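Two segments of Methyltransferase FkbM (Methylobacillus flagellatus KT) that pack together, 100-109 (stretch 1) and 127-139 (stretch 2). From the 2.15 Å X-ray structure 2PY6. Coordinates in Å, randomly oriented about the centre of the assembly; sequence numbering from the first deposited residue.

Stretch 1 100-109: STDRFTELAT
Stretch 2, residues 127-139: RFFDQICRTHGIP

The helix that starts at T101 packs against the helix that enters stretch 2 from earlier in the chain and runs to T135, and against the turn after it. The N-to-C directions differ by 33° and the axes approach to 11.1 Å. That gap is filled by side chains, burying 383 Å² in total. No direct hydrogen bond crosses. In register, T105 CA lies 7.1 Å from H136 CA, and A108 CA 6.6 Å from I138 CA.

S100 (chi1 p) caps the first helix: S100 OG accepts from R103 N at 3.0 Å. T101, F104, T105 and A108 point toward stretch 2, one helical face. T101 is m, with T101 OG1 4.0 Å from F129 CE1 and 4.1 Å from F128 CE2, at the edge of the F128 ring. F128 (t) and F129 (m) leave their backbone sideways, but their rings come nearer.

F104 is t (157°), chi2 60°. In its buried ring, F104 CZ is 3.5 Å from I138 CD1 and 4.0 Å from C133 SG, which sits at the ring edge. F104 CE2 lies 4.1 Å from I132 CG2. I132 is m, m; I132 CG2 also meets T105 CG2 at 3.7 Å.

T105 is p. This rotamer lets T105 OG1 donate to its own helix, at D102 O (3.2 Å), while the methyl faces stretch 2. T105 CG2 lies over one face of the H136 ring, 4.0 Å from its centroid, a CH-pi contact. H136 is m, chi2 91°; H136 ND1 donates to I132 O at 3.0 Å, which helps orient the ring.

After H136 (phi/psi -94/9) the chain turns through G137 at 60/39, a positive phi that favours glycine. I138 is extended (-95/121), and I138 N donates to C133 O at 2.9 Å. I138 is m, t; its buried I138 CD1 reaches A108 CB at 3.4 Å. The small alanine suits this close approach. Water 1 lies 3.5 Å from A108 O and 3.4 Å from G137 O; each is at most a weak bond, and the two need not form together.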

# COMPACT_ATOMS: atom_id res chain seq x y z
N SER A 100 -21.43 4.47 -9.83
CA SER A 100 -20.35 4.14 -10.75
C SER A 100 -20.34 5.14 -11.90
O SER A 100 -21.32 5.84 -12.14
CB SER A 100 -20.56 2.72 -11.32
OG SER A 100 -21.66 2.70 -12.24
N THR A 101 -19.24 5.21 -12.63
CA THR A 101 -19.17 6.09 -13.77
C THR A 101 -20.18 5.66 -14.83
O THR A 101 -20.75 6.52 -15.51
CB THR A 101 -17.78 6.11 -14.41
OG1 THR A 101 -16.79 6.37 -13.41
CG2 THR A 101 -17.70 7.17 -15.52
N ASP A 102 -20.37 4.34 -15.01
CA ASP A 102 -21.38 3.83 -15.94
C ASP A 102 -22.80 4.28 -15.56
O ASP A 102 -23.59 4.59 -16.43
CB ASP A 102 -21.35 2.29 -16.07
CG ASP A 102 -20.21 1.78 -16.96
OD1 ASP A 102 -19.59 2.58 -17.72
OD2 ASP A 102 -19.95 0.56 -16.91
N ARG A 103 -23.12 4.34 -14.27
CA ARG A 103 -24.42 4.81 -13.82
C ARG A 103 -24.63 6.32 -14.14
O ARG A 103 -25.72 6.75 -14.53
CB ARG A 103 -24.59 4.52 -12.33
CG ARG A 103 -25.91 4.96 -11.69
CD ARG A 103 -27.15 4.45 -12.41
NE ARG A 103 -28.38 4.81 -11.67
CZ ARG A 103 -29.58 5.07 -12.22
NH1 ARG A 103 -29.76 5.08 -13.55
NH2 ARG A 103 -30.60 5.38 -11.42
N PHE A 104 -23.55 7.08 -13.99
CA PHE A 104 -23.54 8.49 -14.28
C PHE A 104 -23.79 8.78 -15.76
O PHE A 104 -24.63 9.61 -16.09
CB PHE A 104 -22.20 9.09 -13.81
CG PHE A 104 -21.79 10.37 -14.50
CD1 PHE A 104 -22.59 11.50 -14.44
CD2 PHE A 104 -20.56 10.46 -15.14
CE1 PHE A 104 -22.20 12.67 -15.05
CE2 PHE A 104 -20.17 11.62 -15.75
CZ PHE A 104 -20.99 12.74 -15.70
N THR A 105 -23.06 8.12 -16.65
CA THR A 105 -23.27 8.33 -18.11
C THR A 105 -24.70 7.96 -18.49
O THR A 105 -25.31 8.65 -19.31
CB THR A 105 -22.21 7.61 -19.00
OG1 THR A 105 -22.26 6.20 -18.79
CG2 THR A 105 -20.82 8.07 -18.65
N GLU A 106 -25.27 6.94 -17.85
CA GLU A 106 -26.67 6.54 -18.08
C GLU A 106 -27.61 7.67 -17.63
O GLU A 106 -28.42 8.12 -18.40
CB GLU A 106 -27.01 5.20 -17.39
N LEU A 107 -27.48 8.16 -16.40
CA LEU A 107 -28.31 9.29 -15.94
C LEU A 107 -28.18 10.54 -16.83
O LEU A 107 -29.15 11.26 -17.09
CB LEU A 107 -27.92 9.68 -14.51
CG LEU A 107 -28.25 8.66 -13.41
CD1 LEU A 107 -27.53 9.07 -12.12
CD2 LEU A 107 -29.75 8.55 -13.22
N ALA A 108 -26.96 10.79 -17.28
CA ALA A 108 -26.67 11.95 -18.11
C ALA A 108 -27.35 11.85 -19.47
O ALA A 108 -27.89 12.84 -19.93
CB ALA A 108 -25.17 12.16 -18.24
N THR A 109 -27.33 10.67 -20.10
CA THR A 109 -27.99 10.46 -21.40
C THR A 109 -29.49 10.73 -21.35
O THR A 109 -30.09 10.96 -22.41
CB THR A 109 -27.88 8.99 -21.98
OG1 THR A 109 -28.49 8.03 -21.10
CG2 THR A 109 -26.48 8.57 -22.32
N ARG A 127 -8.32 14.25 -16.11
CA ARG A 127 -8.40 13.96 -17.56
C ARG A 127 -9.37 12.82 -17.87
O ARG A 127 -10.01 12.81 -18.89
CB ARG A 127 -7.02 13.57 -18.10
CG ARG A 127 -6.01 14.69 -18.13
CD ARG A 127 -4.63 14.16 -18.50
NE ARG A 127 -3.76 15.29 -18.76
CZ ARG A 127 -2.47 15.21 -19.06
NH1 ARG A 127 -1.85 14.06 -19.10
NH2 ARG A 127 -1.80 16.32 -19.28
N PHE A 128 -9.42 11.83 -16.99
CA PHE A 128 -10.34 10.73 -17.14
C PHE A 128 -11.78 11.27 -17.16
O PHE A 128 -12.50 11.15 -18.14
CB PHE A 128 -10.16 9.70 -16.01
CG PHE A 128 -11.27 8.71 -15.95
CD1 PHE A 128 -11.38 7.74 -16.94
CD2 PHE A 128 -12.26 8.81 -14.97
CE1 PHE A 128 -12.44 6.85 -16.93
CE2 PHE A 128 -13.31 7.94 -14.95
CZ PHE A 128 -13.42 6.96 -15.93
N PHE A 129 -12.20 11.91 -16.09
CA PHE A 129 -13.56 12.45 -16.02
C PHE A 129 -13.91 13.52 -17.07
O PHE A 129 -15.06 13.63 -17.50
CB PHE A 129 -13.83 12.99 -14.63
CG PHE A 129 -14.11 11.93 -13.61
CD1 PHE A 129 -15.13 10.99 -13.81
CD2 PHE A 129 -13.46 11.95 -12.40
CE1 PHE A 129 -15.44 10.06 -12.83
CE2 PHE A 129 -13.76 11.02 -11.42
CZ PHE A 129 -14.76 10.08 -11.65
N ASP A 130 -12.94 14.36 -17.42
CA ASP A 130 -13.15 15.36 -18.45
C ASP A 130 -13.40 14.69 -19.78
O ASP A 130 -14.30 15.10 -20.48
CB ASP A 130 -11.97 16.35 -18.56
CG ASP A 130 -12.03 17.45 -17.49
OD1 ASP A 130 -13.12 17.66 -16.91
OD2 ASP A 130 -10.98 18.07 -17.21
N GLN A 131 -12.65 13.64 -20.11
CA GLN A 131 -12.91 12.95 -21.36
C GLN A 131 -14.22 12.17 -21.29
O GLN A 131 -14.93 12.15 -22.24
CB GLN A 131 -11.74 12.07 -21.80
CG GLN A 131 -11.94 11.47 -23.20
CD GLN A 131 -12.24 12.51 -24.29
OE1 GLN A 131 -11.47 13.47 -24.48
NE2 GLN A 131 -13.34 12.31 -25.02
N ILE A 132 -14.54 11.50 -20.18
CA ILE A 132 -15.84 10.83 -20.08
C ILE A 132 -16.98 11.80 -20.43
O ILE A 132 -17.89 11.45 -21.18
CB ILE A 132 -16.12 10.31 -18.64
CG1 ILE A 132 -15.23 9.10 -18.32
CG2 ILE A 132 -17.61 9.98 -18.44
CD1 ILE A 132 -15.41 7.93 -19.26
N CYS A 133 -16.91 13.00 -19.87
CA CYS A 133 -17.92 14.01 -20.11
C CYS A 133 -17.95 14.43 -21.55
O CYS A 133 -19.03 14.48 -22.13
CB CYS A 133 -17.72 15.23 -19.19
SG CYS A 133 -18.03 14.84 -17.43
N ARG A 134 -16.79 14.70 -22.15
CA ARG A 134 -16.73 15.11 -23.57
C ARG A 134 -17.27 14.06 -24.51
O ARG A 134 -18.07 14.37 -25.40
CB ARG A 134 -15.31 15.52 -23.99
CG ARG A 134 -14.80 16.78 -23.27
CD ARG A 134 -13.50 17.28 -23.86
NE ARG A 134 -12.36 16.35 -23.77
CZ ARG A 134 -11.34 16.42 -22.90
NH1 ARG A 134 -11.29 17.36 -21.97
NH2 ARG A 134 -10.34 15.54 -22.94
N THR A 135 -16.84 12.81 -24.30
CA THR A 135 -17.32 11.67 -25.10
C THR A 135 -18.85 11.63 -25.12
O THR A 135 -19.45 11.44 -26.16
CB THR A 135 -16.77 10.32 -24.51
OG1 THR A 135 -15.35 10.24 -24.70
CG2 THR A 135 -17.39 9.12 -25.18
N HIS A 136 -19.48 11.79 -23.96
CA HIS A 136 -20.93 11.74 -23.93
C HIS A 136 -21.64 13.09 -24.02
O HIS A 136 -22.83 13.14 -23.85
CB HIS A 136 -21.38 10.99 -22.69
CG HIS A 136 -20.89 9.58 -22.65
ND1 HIS A 136 -19.70 9.23 -22.04
CD2 HIS A 136 -21.41 8.44 -23.16
CE1 HIS A 136 -19.52 7.93 -22.17
NE2 HIS A 136 -20.54 7.43 -22.84
N GLY A 137 -20.92 14.16 -24.31
CA GLY A 137 -21.54 15.48 -24.42
C GLY A 137 -22.24 15.96 -23.15
O GLY A 137 -23.29 16.61 -23.22
N ILE A 138 -21.64 15.67 -22.00
CA ILE A 138 -22.22 16.01 -20.70
C ILE A 138 -21.64 17.33 -20.25
O ILE A 138 -20.43 17.42 -20.08
CB ILE A 138 -21.89 14.95 -19.60
CG1 ILE A 138 -22.34 13.55 -20.03
CG2 ILE A 138 -22.51 15.37 -18.24
CD1 ILE A 138 -21.85 12.42 -19.12
N PRO A 139 -22.49 18.35 -20.01
CA PRO A 139 -21.99 19.66 -19.53
C PRO A 139 -21.22 19.48 -18.22
O PRO A 139 -21.71 18.80 -17.29
CB PRO A 139 -23.26 20.49 -19.35
CG PRO A 139 -24.25 19.85 -20.20
CD PRO A 139 -23.97 18.38 -20.15
O HOH W 1 -25.79 15.19 -21.37